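PDB 5O9X: phosphoacetylglucosamine mutase from Aspergillus lentulus, which catalyses the interconversion of N-acetylglucosamine 6-phosphate and N-acetylglucosamine 1-phosphate, probably by way of a bisphosphorylated sugar intermediate. Local coordinates for residues T361-L366 / G376-A381; V335-A340 / V357-G362; R53-S58 / V120-P125; G59-V64 / P125-F130; V206-S211 / T236-K241. The protein carries 1 engineered substitution. All blocks are in the same frame, centred on the assembly; numbering follows the deposited sequence.

Contact 1: T361-L366 / G376-A381. With G16 (1,6-di-O-phosphono-alpha-D-glucopyranose), chain B.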
# COMPACT_ATOMS: atom_id res chain seq x y z
N THR A 361 -10.08 1.85 6.10
CA THR A 361 -9.10 2.17 5.08
C THR A 361 -7.70 2.24 5.70
O THR A 361 -7.52 2.78 6.83
CB THR A 361 -9.48 3.48 4.39
OG1 THR A 361 -10.49 3.15 3.44
CG2 THR A 361 -8.32 4.12 3.63
N GLY A 362 -6.74 1.70 4.97
CA GLY A 362 -5.31 1.82 5.40
C GLY A 362 -4.80 0.36 5.57
O GLY A 362 -5.35 -0.42 6.36
N VAL A 363 -3.71 0.02 4.88
CA VAL A 363 -3.10 -1.32 4.90
C VAL A 363 -2.91 -1.94 6.33
O VAL A 363 -3.12 -3.12 6.56
CB VAL A 363 -1.68 -1.27 4.19
CG1 VAL A 363 -1.03 -2.66 4.20
CG2 VAL A 363 -1.83 -0.83 2.75
N LYS A 364 -2.55 -1.13 7.28
CA LYS A 364 -2.36 -1.59 8.64
C LYS A 364 -3.59 -2.35 9.14
O LYS A 364 -3.50 -3.45 9.69
CB LYS A 364 -1.95 -0.37 9.54
CG LYS A 364 -3.01 0.78 9.67
CD LYS A 364 -2.38 2.17 9.93
CE LYS A 364 -3.33 3.22 10.55
NZ LYS A 364 -2.71 4.62 10.70
N HIS A 365 -4.78 -1.77 8.93
CA HIS A 365 -6.04 -2.42 9.31
C HIS A 365 -6.34 -3.70 8.53
O HIS A 365 -6.92 -4.68 9.09
CB HIS A 365 -7.19 -1.42 9.12
CG HIS A 365 -6.98 -0.17 9.93
ND1 HIS A 365 -6.94 -0.18 11.31
CD2 HIS A 365 -6.82 1.12 9.56
CE1 HIS A 365 -6.76 1.05 11.75
NE2 HIS A 365 -6.67 1.86 10.70
N LEU A 366 -6.07 -3.69 7.21
CA LEU A 366 -6.37 -4.91 6.44
C LEU A 366 -5.46 -6.05 6.87
O LEU A 366 -5.93 -7.19 6.93
CB LEU A 366 -6.20 -4.74 4.89
CG LEU A 366 -7.35 -3.91 4.24
CD1 LEU A 366 -7.15 -2.37 4.34
CD2 LEU A 366 -7.38 -4.25 2.73
N GLY A 376 -4.58 -15.08 4.13
CA GLY A 376 -5.45 -13.90 4.23
C GLY A 376 -5.17 -13.04 2.97
O GLY A 376 -4.05 -12.46 2.80
N VAL A 377 -6.13 -12.97 2.07
CA VAL A 377 -5.89 -12.21 0.83
C VAL A 377 -6.42 -10.81 1.18
O VAL A 377 -7.58 -10.67 1.59
CB VAL A 377 -6.68 -12.78 -0.34
CG1 VAL A 377 -6.51 -11.89 -1.60
CG2 VAL A 377 -6.19 -14.20 -0.63
N TYR A 378 -5.58 -9.77 1.06
CA TYR A 378 -6.14 -8.43 1.31
C TYR A 378 -5.70 -7.36 0.31
O TYR A 378 -4.52 -7.14 0.14
CB TYR A 378 -5.89 -7.99 2.74
CG TYR A 378 -4.45 -7.92 3.20
CD1 TYR A 378 -3.74 -6.68 3.28
CD2 TYR A 378 -3.82 -9.09 3.60
CE1 TYR A 378 -2.40 -6.69 3.74
CE2 TYR A 378 -2.51 -9.09 4.04
CZ TYR A 378 -1.84 -7.91 4.16
OH TYR A 378 -0.57 -8.07 4.63
N PHE A 379 -6.66 -6.76 -0.37
CA PHE A 379 -6.42 -5.63 -1.30
C PHE A 379 -7.37 -4.47 -1.01
O PHE A 379 -8.51 -4.76 -0.65
CB PHE A 379 -6.52 -6.10 -2.78
CG PHE A 379 -5.29 -6.81 -3.27
CD1 PHE A 379 -4.37 -6.15 -4.06
CD2 PHE A 379 -5.05 -8.16 -2.90
CE1 PHE A 379 -3.20 -6.79 -4.50
CE2 PHE A 379 -3.88 -8.82 -3.31
CZ PHE A 379 -2.98 -8.11 -4.14
N GLU A 380 -6.96 -3.22 -1.23
CA GLU A 380 -7.87 -2.13 -1.32
C GLU A 380 -8.16 -1.97 -2.78
O GLU A 380 -7.30 -2.35 -3.61
CB GLU A 380 -7.22 -0.85 -0.73
CG GLU A 380 -7.02 -1.05 0.78
CD GLU A 380 -6.41 0.18 1.42
OE1 GLU A 380 -5.18 0.38 1.30
OE2 GLU A 380 -7.15 0.94 2.02
N ALA A 381 -9.35 -1.44 -3.12
CA ALA A 381 -9.73 -1.23 -4.52
C ALA A 381 -8.67 -0.43 -5.28
O ALA A 381 -8.53 -0.60 -6.49
CB ALA A 381 -11.16 -0.52 -4.57
C1 G16 B . -2.46 5.40 1.55
C2 G16 B . -2.68 4.14 2.38
C3 G16 B . -3.86 3.31 1.78
C4 G16 B . -5.15 4.08 1.64
C5 G16 B . -4.87 5.32 0.79
C6 G16 B . -5.97 6.35 0.78
O1 G16 B . -2.07 5.02 0.23
O2 G16 B . -1.49 3.32 2.53
O3 G16 B . -3.97 2.17 2.55
O4 G16 B . -6.26 3.34 0.95
O5 G16 B . -3.80 6.12 1.36
O6 G16 B . -6.18 6.78 2.20
P G16 B . -7.24 7.97 2.50
O1P G16 B . -8.58 7.63 1.81
O2P G16 B . -6.68 9.27 1.87
O3P G16 B . -7.31 8.17 4.03
P' G16 B . -0.65 5.47 -0.45
O1X G16 B . 0.42 5.49 0.67
O2X G16 B . -0.82 6.94 -0.93
O3X G16 B . -0.42 4.62 -1.66
O HOH W 1 -9.58 1.52 1.33

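Contact 2: V335-A340 / V357-G362. With G16 (1,6-di-O-phosphono-alpha-D-glucopyranose), chain B.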
# COMPACT_ATOMS: atom_id res chain seq x y z
N VAL A 335 -10.00 -9.94 2.89
CA VAL A 335 -10.23 -8.70 3.63
C VAL A 335 -10.41 -7.60 2.61
O VAL A 335 -9.61 -7.51 1.67
CB VAL A 335 -9.03 -8.41 4.54
CG1 VAL A 335 -9.25 -7.12 5.33
CG2 VAL A 335 -8.92 -9.59 5.56
N GLN A 336 -11.46 -6.78 2.82
CA GLN A 336 -11.80 -5.69 1.93
C GLN A 336 -11.94 -4.40 2.75
O GLN A 336 -11.91 -4.45 4.01
CB GLN A 336 -13.11 -5.98 1.13
CG GLN A 336 -13.04 -7.28 0.26
CD GLN A 336 -14.23 -7.31 -0.65
OE1 GLN A 336 -15.38 -7.40 -0.20
NE2 GLN A 336 -14.01 -7.21 -1.92
N THR A 337 -12.11 -3.28 2.05
CA THR A 337 -12.67 -2.08 2.71
C THR A 337 -13.99 -1.70 2.02
O THR A 337 -14.39 -2.32 1.02
CB THR A 337 -11.68 -0.89 2.76
OG1 THR A 337 -11.51 -0.30 1.43
CG2 THR A 337 -10.27 -1.42 3.18
N ALA A 338 -14.60 -0.62 2.50
CA ALA A 338 -15.92 -0.19 2.03
C ALA A 338 -15.81 0.35 0.59
O ALA A 338 -16.83 0.38 -0.09
CB ALA A 338 -16.47 0.87 3.01
N TYR A 339 -14.59 0.65 0.10
CA TYR A 339 -14.43 1.14 -1.27
C TYR A 339 -14.54 -0.04 -2.26
O TYR A 339 -14.55 0.22 -3.49
CB TYR A 339 -13.02 1.77 -1.44
CG TYR A 339 -12.97 3.12 -0.73
CD1 TYR A 339 -13.64 4.22 -1.30
CD2 TYR A 339 -12.42 3.24 0.53
CE1 TYR A 339 -13.66 5.44 -0.67
CE2 TYR A 339 -12.42 4.49 1.18
CZ TYR A 339 -13.10 5.55 0.58
OH TYR A 339 -13.19 6.77 1.22
N ALA A 340 -14.52 -1.30 -1.78
CA ALA A 340 -14.66 -2.42 -2.70
C ALA A 340 -16.01 -2.40 -3.41
O ALA A 340 -17.06 -2.14 -2.79
CB ALA A 340 -14.50 -3.77 -1.98
N VAL A 357 -14.17 -9.91 5.20
CA VAL A 357 -14.22 -9.06 6.39
C VAL A 357 -14.00 -7.65 5.81
O VAL A 357 -13.19 -7.50 4.90
CB VAL A 357 -13.06 -9.43 7.35
CG1 VAL A 357 -13.04 -8.50 8.59
CG2 VAL A 357 -13.25 -10.89 7.78
N CYS A 358 -14.72 -6.64 6.33
CA CYS A 358 -14.51 -5.28 5.86
C CYS A 358 -13.83 -4.54 6.98
O CYS A 358 -14.28 -4.62 8.14
CB CYS A 358 -15.91 -4.65 5.51
SG CYS A 358 -15.73 -3.01 4.77
N THR A 359 -12.73 -3.85 6.71
CA THR A 359 -12.00 -3.11 7.73
C THR A 359 -11.92 -1.63 7.35
O THR A 359 -12.32 -1.24 6.23
CB THR A 359 -10.53 -3.59 7.96
OG1 THR A 359 -9.72 -3.22 6.84
CG2 THR A 359 -10.45 -5.14 8.15
N ASN A 360 -11.41 -0.82 8.26
CA ASN A 360 -11.09 0.60 7.93
C ASN A 360 -10.08 0.70 6.78
O ASN A 360 -9.30 -0.23 6.56
CB ASN A 360 -10.44 1.32 9.15
CG ASN A 360 -11.43 1.60 10.27
OD1 ASN A 360 -12.60 1.22 10.23
ND2 ASN A 360 -10.94 2.27 11.31
N THR A 361 -10.08 1.85 6.10
CA THR A 361 -9.10 2.17 5.08
C THR A 361 -7.70 2.24 5.70
O THR A 361 -7.52 2.78 6.83
CB THR A 361 -9.48 3.48 4.39
OG1 THR A 361 -10.49 3.15 3.44
CG2 THR A 361 -8.32 4.12 3.63
N GLY A 362 -6.74 1.70 4.97
CA GLY A 362 -5.31 1.82 5.40
C GLY A 362 -4.80 0.36 5.57
O GLY A 362 -5.35 -0.42 6.36
C1 G16 B . -2.46 5.40 1.55
C2 G16 B . -2.68 4.14 2.38
C3 G16 B . -3.86 3.31 1.78
C4 G16 B . -5.15 4.08 1.64
C5 G16 B . -4.87 5.32 0.79
C6 G16 B . -5.97 6.35 0.78
O1 G16 B . -2.07 5.02 0.23
O2 G16 B . -1.49 3.32 2.53
O3 G16 B . -3.97 2.17 2.55
O4 G16 B . -6.26 3.34 0.95
O5 G16 B . -3.80 6.12 1.36
O6 G16 B . -6.18 6.78 2.20
P G16 B . -7.24 7.97 2.50
O1P G16 B . -8.58 7.63 1.81
O2P G16 B . -6.68 9.27 1.87
O3P G16 B . -7.31 8.17 4.03
P' G16 B . -0.65 5.47 -0.45
O1X G16 B . 0.42 5.49 0.67
O2X G16 B . -0.82 6.94 -0.93
O3X G16 B . -0.42 4.62 -1.66
O HOH W 1 -9.58 1.52 1.33
O HOH W 2 -13.75 0.78 5.08

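Contact 3: R53-S58 / V120-P125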
# COMPACT_ATOMS: atom_id res chain seq x y z
N ARG A 53 12.34 3.92 18.76
CA ARG A 53 11.71 2.67 18.41
C ARG A 53 12.74 1.60 18.33
O ARG A 53 12.54 0.48 18.84
CB ARG A 53 10.90 2.74 17.05
CG ARG A 53 10.19 1.44 16.66
CD ARG A 53 9.12 1.10 17.69
NE ARG A 53 8.29 -0.01 17.28
CZ ARG A 53 7.60 -0.78 18.09
NH1 ARG A 53 7.71 -0.62 19.43
NH2 ARG A 53 6.83 -1.71 17.56
N SER A 54 13.85 1.92 17.68
CA SER A 54 14.89 0.93 17.47
C SER A 54 15.44 0.50 18.83
O SER A 54 15.59 -0.72 19.08
CB SER A 54 16.02 1.54 16.66
OG SER A 54 17.02 0.57 16.46
N LYS A 55 15.79 1.50 19.67
CA LYS A 55 16.27 1.23 21.07
C LYS A 55 15.30 0.33 21.88
O LYS A 55 15.75 -0.70 22.45
CB LYS A 55 16.58 2.56 21.80
CG LYS A 55 17.86 3.24 21.36
CD LYS A 55 18.03 4.56 22.14
CE LYS A 55 19.20 5.40 21.69
NZ LYS A 55 20.52 4.87 22.17
N LYS A 56 13.99 0.63 21.82
CA LYS A 56 12.96 -0.18 22.51
C LYS A 56 12.97 -1.60 22.00
O LYS A 56 12.73 -2.53 22.80
CB LYS A 56 11.54 0.40 22.37
CG LYS A 56 10.45 -0.33 23.14
CD LYS A 56 10.71 -0.35 24.68
CE LYS A 56 9.49 -0.89 25.44
NZ LYS A 56 9.79 -0.90 26.90
N LEU A 57 13.24 -1.77 20.69
CA LEU A 57 13.31 -3.09 20.08
C LEU A 57 14.74 -3.62 20.04
O LEU A 57 15.13 -4.26 19.07
CB LEU A 57 12.58 -3.10 18.72
CG LEU A 57 11.07 -2.80 18.83
CD1 LEU A 57 10.43 -2.75 17.42
CD2 LEU A 57 10.32 -3.85 19.66
N SER A 58 15.52 -3.28 21.09
CA SER A 58 16.91 -3.79 21.33
C SER A 58 17.85 -3.64 20.13
O SER A 58 18.66 -4.54 19.84
CB SER A 58 16.91 -5.27 21.81
OG SER A 58 15.92 -5.58 22.79
N VAL A 120 12.44 3.03 27.83
CA VAL A 120 13.44 2.67 26.83
C VAL A 120 14.82 2.65 27.48
O VAL A 120 15.22 3.66 28.09
CB VAL A 120 13.45 3.64 25.63
CG1 VAL A 120 14.52 3.24 24.62
CG2 VAL A 120 12.07 3.70 24.97
N SER A 121 15.51 1.50 27.37
CA SER A 121 16.95 1.38 27.73
C SER A 121 17.88 2.17 26.78
O SER A 121 18.29 1.65 25.72
CB SER A 121 17.36 -0.10 27.78
OG SER A 121 16.48 -0.82 28.62
N MET A 122 18.22 3.40 27.18
CA MET A 122 18.99 4.37 26.39
C MET A 122 20.42 3.99 26.02
O MET A 122 21.10 4.76 25.32
CB MET A 122 19.04 5.76 27.05
CG MET A 122 17.84 6.69 26.85
SD MET A 122 17.35 7.06 25.13
CE MET A 122 16.22 5.76 25.20
N GLU A 123 20.86 2.83 26.49
CA GLU A 123 22.20 2.31 26.21
C GLU A 123 22.12 1.34 25.02
O GLU A 123 23.13 0.96 24.45
CB GLU A 123 22.82 1.63 27.48
CG GLU A 123 22.15 0.31 27.91
CD GLU A 123 21.05 0.41 28.98
OE1 GLU A 123 20.27 1.40 29.06
OE2 GLU A 123 20.92 -0.56 29.76
N ASN A 124 20.91 0.89 24.68
CA ASN A 124 20.71 0.05 23.48
C ASN A 124 21.20 0.83 22.20
O ASN A 124 21.17 2.07 22.15
CB ASN A 124 19.24 -0.44 23.36
CG ASN A 124 18.87 -1.50 24.40
OD1 ASN A 124 19.74 -2.05 25.08
ND2 ASN A 124 17.58 -1.79 24.53
N PRO A 125 21.79 0.13 21.23
CA PRO A 125 22.04 0.86 19.99
C PRO A 125 20.71 1.26 19.29
O PRO A 125 19.66 0.70 19.56
CB PRO A 125 22.88 -0.12 19.17
CG PRO A 125 22.51 -1.48 19.67
CD PRO A 125 22.28 -1.26 21.16

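Contact 4: G59-V64 / P125-F130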
# COMPACT_ATOMS: atom_id res chain seq x y z
N GLY A 59 17.72 -2.51 19.43
CA GLY A 59 18.61 -2.11 18.32
C GLY A 59 18.29 -2.74 16.97
O GLY A 59 19.16 -2.81 16.10
N GLN A 60 17.05 -3.19 16.78
CA GLN A 60 16.61 -3.75 15.50
C GLN A 60 16.49 -2.58 14.52
O GLN A 60 16.25 -1.47 14.93
CB GLN A 60 15.30 -4.53 15.61
CG GLN A 60 15.46 -6.01 16.01
CD GLN A 60 14.14 -6.72 16.17
OE1 GLN A 60 13.30 -6.30 16.94
NE2 GLN A 60 13.93 -7.78 15.43
N TRP A 61 16.81 -2.84 13.26
CA TRP A 61 16.70 -1.84 12.22
C TRP A 61 15.24 -1.39 12.09
O TRP A 61 14.30 -2.20 11.94
CB TRP A 61 17.25 -2.41 10.90
CG TRP A 61 18.72 -2.57 10.97
CD1 TRP A 61 19.41 -3.69 11.35
CD2 TRP A 61 19.70 -1.57 10.65
NE1 TRP A 61 20.78 -3.43 11.26
CE2 TRP A 61 20.99 -2.16 10.85
CE3 TRP A 61 19.62 -0.23 10.19
CZ2 TRP A 61 22.18 -1.46 10.64
CZ3 TRP A 61 20.82 0.47 9.96
CH2 TRP A 61 22.09 -0.15 10.19
N ILE A 62 15.07 -0.08 12.18
CA ILE A 62 13.74 0.54 11.86
C ILE A 62 13.87 1.30 10.50
O ILE A 62 14.89 1.95 10.25
CB ILE A 62 13.42 1.51 13.00
CG1 ILE A 62 13.16 0.72 14.33
CG2 ILE A 62 12.18 2.40 12.71
CD1 ILE A 62 12.08 -0.36 14.21
N GLY A 63 12.82 1.31 9.67
CA GLY A 63 12.98 1.99 8.34
C GLY A 63 12.21 3.30 8.38
O GLY A 63 11.18 3.44 9.16
N VAL A 64 12.67 4.26 7.58
CA VAL A 64 11.91 5.46 7.33
C VAL A 64 11.84 5.63 5.80
O VAL A 64 12.86 5.63 5.17
CB VAL A 64 12.62 6.71 7.93
CG1 VAL A 64 11.77 7.95 7.66
CG2 VAL A 64 12.73 6.59 9.46
N PRO A 125 21.79 0.13 21.23
CA PRO A 125 22.04 0.86 19.99
C PRO A 125 20.71 1.26 19.29
O PRO A 125 19.66 0.70 19.56
CB PRO A 125 22.88 -0.12 19.17
CG PRO A 125 22.51 -1.48 19.67
CD PRO A 125 22.28 -1.26 21.16
N ALA A 126 20.76 2.28 18.45
CA ALA A 126 19.63 2.57 17.55
C ALA A 126 20.17 2.41 16.14
O ALA A 126 21.27 2.94 15.83
CB ALA A 126 19.16 4.00 17.77
N ARG A 127 19.40 1.68 15.29
CA ARG A 127 19.80 1.43 13.91
C ARG A 127 18.60 1.79 12.97
O ARG A 127 17.51 1.26 13.15
CB ARG A 127 20.25 -0.05 13.76
CG ARG A 127 21.55 -0.38 14.53
CD ARG A 127 21.97 -1.81 14.24
NE ARG A 127 23.12 -2.22 15.06
CZ ARG A 127 23.02 -2.85 16.24
NH1 ARG A 127 21.84 -3.20 16.76
NH2 ARG A 127 24.13 -3.17 16.89
N VAL A 128 18.81 2.76 12.09
CA VAL A 128 17.74 3.27 11.21
C VAL A 128 18.22 3.21 9.74
O VAL A 128 19.32 3.57 9.44
CB VAL A 128 17.27 4.67 11.67
CG1 VAL A 128 16.23 5.32 10.73
CG2 VAL A 128 16.73 4.57 13.10
N VAL A 129 17.39 2.71 8.84
CA VAL A 129 17.73 2.68 7.38
C VAL A 129 16.59 3.49 6.66
O VAL A 129 15.41 3.38 7.02
CB VAL A 129 17.91 1.19 6.88
CG1 VAL A 129 16.69 0.32 7.20
CG2 VAL A 129 18.15 1.11 5.35
N PHE A 130 16.93 4.30 5.66
CA PHE A 130 15.93 5.13 5.02
C PHE A 130 16.15 5.21 3.51
O PHE A 130 17.22 4.84 3.05
CB PHE A 130 15.87 6.50 5.71
CG PHE A 130 17.16 7.27 5.71
CD1 PHE A 130 17.61 7.94 4.53
CD2 PHE A 130 17.94 7.38 6.88
CE1 PHE A 130 18.80 8.68 4.51
CE2 PHE A 130 19.15 8.16 6.86
CZ PHE A 130 19.56 8.81 5.68

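Contact 5: V206-S211 / T236-K241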
# COMPACT_ATOMS: atom_id res chain seq x y z
N VAL A 206 4.56 -23.03 -17.72
CA VAL A 206 3.53 -22.23 -18.43
C VAL A 206 4.20 -21.00 -19.04
O VAL A 206 5.33 -20.70 -18.71
CB VAL A 206 2.37 -21.80 -17.42
CG1 VAL A 206 1.76 -23.03 -16.72
CG2 VAL A 206 2.90 -20.86 -16.34
N LYS A 207 3.47 -20.25 -19.83
CA LYS A 207 3.99 -19.03 -20.43
C LYS A 207 2.93 -17.97 -20.43
O LYS A 207 1.74 -18.27 -20.59
CB LYS A 207 4.38 -19.30 -21.90
CG LYS A 207 5.69 -20.11 -22.02
CD LYS A 207 6.38 -19.85 -23.36
CE LYS A 207 7.42 -20.92 -23.61
NZ LYS A 207 8.72 -20.30 -23.99
N VAL A 208 3.36 -16.72 -20.24
CA VAL A 208 2.54 -15.55 -20.42
C VAL A 208 2.22 -15.40 -21.90
O VAL A 208 3.06 -15.68 -22.72
CB VAL A 208 3.35 -14.30 -19.94
CG1 VAL A 208 2.67 -13.01 -20.35
CG2 VAL A 208 3.49 -14.37 -18.42
N LYS A 209 1.06 -14.88 -22.24
CA LYS A 209 0.75 -14.61 -23.61
C LYS A 209 0.42 -13.11 -23.67
O LYS A 209 -0.34 -12.60 -22.80
CB LYS A 209 -0.44 -15.53 -23.98
CG LYS A 209 -1.40 -15.08 -25.09
CD LYS A 209 -0.96 -15.53 -26.50
CE LYS A 209 -1.66 -14.74 -27.61
NZ LYS A 209 -1.58 -13.24 -27.42
N GLY A 210 0.94 -12.46 -24.73
CA GLY A 210 0.73 -11.07 -25.10
C GLY A 210 1.60 -10.17 -24.18
O GLY A 210 2.02 -10.57 -23.10
N SER A 211 1.79 -8.94 -24.60
CA SER A 211 2.63 -7.99 -23.87
C SER A 211 1.85 -7.48 -22.64
O SER A 211 0.59 -7.57 -22.58
CB SER A 211 2.94 -6.82 -24.79
OG SER A 211 1.74 -6.24 -25.28
N THR A 236 9.69 -17.06 -20.27
CA THR A 236 8.42 -17.13 -19.51
C THR A 236 7.35 -16.54 -20.36
O THR A 236 6.17 -16.58 -19.99
CB THR A 236 8.45 -16.29 -18.19
OG1 THR A 236 8.67 -14.93 -18.59
CG2 THR A 236 9.52 -16.75 -17.19
N GLY A 237 7.72 -15.96 -21.51
CA GLY A 237 6.75 -15.28 -22.38
C GLY A 237 6.44 -13.82 -21.94
O GLY A 237 5.77 -13.09 -22.64
N LEU A 238 6.91 -13.40 -20.77
CA LEU A 238 6.58 -12.06 -20.28
C LEU A 238 7.37 -11.04 -21.11
O LEU A 238 8.60 -11.07 -21.18
CB LEU A 238 6.93 -11.95 -18.82
CG LEU A 238 6.58 -10.61 -18.17
CD1 LEU A 238 5.08 -10.41 -18.21
CD2 LEU A 238 7.03 -10.62 -16.72
N ASP A 239 6.64 -10.09 -21.65
CA ASP A 239 7.11 -9.07 -22.51
C ASP A 239 6.60 -7.70 -21.95
O ASP A 239 5.52 -7.26 -22.32
CB ASP A 239 6.40 -9.38 -23.83
CG ASP A 239 6.80 -8.46 -24.99
OD1 ASP A 239 7.81 -7.72 -24.86
OD2 ASP A 239 6.06 -8.50 -26.04
N ILE A 240 7.37 -7.01 -21.11
CA ILE A 240 6.90 -5.75 -20.47
C ILE A 240 7.34 -4.56 -21.29
O ILE A 240 8.55 -4.44 -21.65
CB ILE A 240 7.46 -5.60 -19.03
CG1 ILE A 240 6.83 -6.64 -18.10
CG2 ILE A 240 7.21 -4.14 -18.46
CD1 ILE A 240 7.47 -6.83 -16.72
N LYS A 241 6.41 -3.64 -21.52
CA LYS A 241 6.75 -2.36 -22.06
C LYS A 241 6.52 -1.35 -20.95
O LYS A 241 5.48 -1.45 -20.25
CB LYS A 241 5.86 -2.03 -23.24
CG LYS A 241 5.70 -3.17 -24.23
CD LYS A 241 6.85 -3.32 -25.21
CE LYS A 241 6.75 -4.57 -26.12
NZ LYS A 241 8.09 -4.96 -26.69

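Contact 1: T361-L366 / G376-A381
G362 and E380 meet beside the bound sugar bisphosphate. The backbone N of G362 donates to OE2 of E380 over 3.1 Å and approaches from above the carboxylate plane. The same OE2 accepts from O4 of G16 at 2.8 Å and from a water that also bonds OG1 of T361. E380 OE1 takes the O3 hydroxyl of G16 in a bond modelled very short, 2.5 Å. The backbone N of V363 donates to that O3. CG2 of V363 lies against E380 OE1, its side chain crossing that of E380 at about a right angle. CD1 and CD2 of L366 both touch CG of E380, each at 3.8 Å, and CB of L366 lies 3.5 Å from CD1 of Y378. The E380 chain runs extended beyond CG (chi2 -179°), which carries its carboxylate out to the sugar. H384 and R33 also bond G16. G362 is the N-cap of helix 363-370. The whole forms a sugar-binding corner of the phosphohexomutase active site, where a carboxylate grips two adjacent hydroxyls.

Contact 2: V335-A340 / V357-G362
Q336 meets V357 and T359 through its backbone. Its N donates to V357 O at 2.8 Å, nearly along the C=O axis, and its O accepts from T359 N at 2.9 Å. These bonds join parallel strands 332-337 and 356-359, the two strands of a beta-alpha-beta crossover through helix 342-350. The Q336 amide is satisfied outside the pair: OE1 by T345, NE2 by D307 and S344. Two waters bridge the segments beyond the strands. One accepts from A338 N and donates to T359 O at 2.7 Å. Another bridges OG1 of T337 and OG1 of T361, which stand 4.1 Å apart. T359 OG1 donates to N360 O. C358 SG, anti to its backbone N (chi1 -175°), only packs against A338 N. CE2 of Y339 brings the ring edge to T361 OG1 at 3.3 Å, while Y339 OH bonds R505. CG1 of V335 and CG2 of T359 pack at 3.6 Å. Direct backbone bonds thus give way to water bridges, and only the T337-T361 water leads on to E380, which binds the sugar.

Contact 3: R53-S58 / V120-P125
K55 and N124 meet with CG of each anti to its own carbonyl carbon (chi1 -75° and -71°). The K55 chain then runs extended until chi4, where a bend of -75° turns NZ into the 120-125 loop. There NZ donates to two backbone carbonyls. It meets N124 O at 2.9 Å, nearly in line with the C=O bond, and M122 O at 3.2 Å, from above the carbonyl plane. M122 and N124 belong to a type I turn from S121 to N124, so the ammonium group holds that turn against the helix. N124 answers in the other direction. Its ND2 donates to K55 O at 3.0 Å, with the acceptor in the amide plane. S58 N reaches the same oxygen from the opposite face. That second bond is part of the Schellman motif which ends helix 40-56, with S58 at positive phi. Apolar atoms line the lysine. CB of K55 rests 3.6 Å from CG1 of V120. CE of M122 lies 3.8 Å from CD of K55, the K55 and M122 side chains crossing at about a right angle. K56 turns its NZ to I118 O and D119 O. P125 O is buried and has no hydrogen-bond partner in the model.

Contact 4: G59-V64 / P125-F130
I62, R127, V129 and V64 link strands 61-66 and 127-132 in parallel, through I62 N to R127 O (2.9 Å), V129 N to I62 O (3.0 Å) and V64 N to V129 O (2.9 Å). On the W61 side, CB of R127 sits over the six-membered ring of W61 in a CH-pi contact, 3.5 Å from the ring centroid. CD of R127 touches CE2 of the same ring. The edge of the indole meets backbone: CZ3 lies 3.5 Å from V128 O. The R127 chain is extended from CG to NE (chi2 -176°, chi3 -174°). Its NH1 donates to G59 O at 2.8 Å, with that oxygen in the guanidinium plane, while NE pairs with E155. The pair lies inside the mixed sheet of the alpha/beta/alpha domain I, with 75-81 and 155-161 as the flanking neighbours. The opposite face carries I62, V64, V128 and F130. There CG2 of V64 packs on CG1 of V128 at 3.9 Å, and CB of V64 on CB of F130. Helix 40-56 packs on I62 and V128, and helix 138-151 on V128 and F130. On the W61 face, K174 makes a cation-pi contact with the indole and helix 164-176 packs on V129.

Contact 5: V206-S211 / T236-K241
V208 and T236 meet where residues 206-211 run beside 236-239, at the edge of the domain II sheet. The two segments lead into the parallel strands 212-215 and 240-243, the latter an edge strand, and their touching parts point almost the same way, 5° apart. One backbone hydrogen bond joins them: V208 N donates to T236 O at 2.8 Å, in the carbonyl plane. The same oxygen takes a CA-H...O contact from K207 CA at 3.3 Å. A second such contact runs from S211 CA to D239 O. Strand pairing continues where D239 and K241 bond L212. Within the 236-241 segment, T236 OG1 accepts from L238 N at 3.2 Å and forms an ST turn. G237 lies in that turn at positive phi, with its backbone against V208. The apolar part is small. V208 sets CG1 anti to its backbone N (chi1 169°), and that methyl meets CD1 of L238 at 4.1 Å. E436 of helix 428-442 touches both side chains, while F199 of helix 188-202 packs on T236 and L238. The charged pair lies within 236-241: K241 NZ forms a salt bridge with D239 OD1, the hydrogen bond in it being weak. Next to it, D239 OD2 comes to 3.8 Å from S211 CB.

How the contacts relate
Contacts 1 and 2 form one unit. They share T361, G362 and a water, both touch G16, and their strands 375-379 and 332-337 are neighbours in one sheet. Contact 1 is fully buried; E380 and V363 N bond the ligand directly, and G362 N helps hold E380. Contact 2 is partly buried and rests more on backbone bonds and water. Contacts 3 and 4 form a second unit in domain I, sharing P125 and joined by S54 OG to Q60 O. Contact 4 is sheet core, whereas contact 3 is nearer the surface and relies on lysine and asparagine. Contact 5 stands apart in domain II, about 28 Å from contact 1 between centres, with a sparse edge pairing.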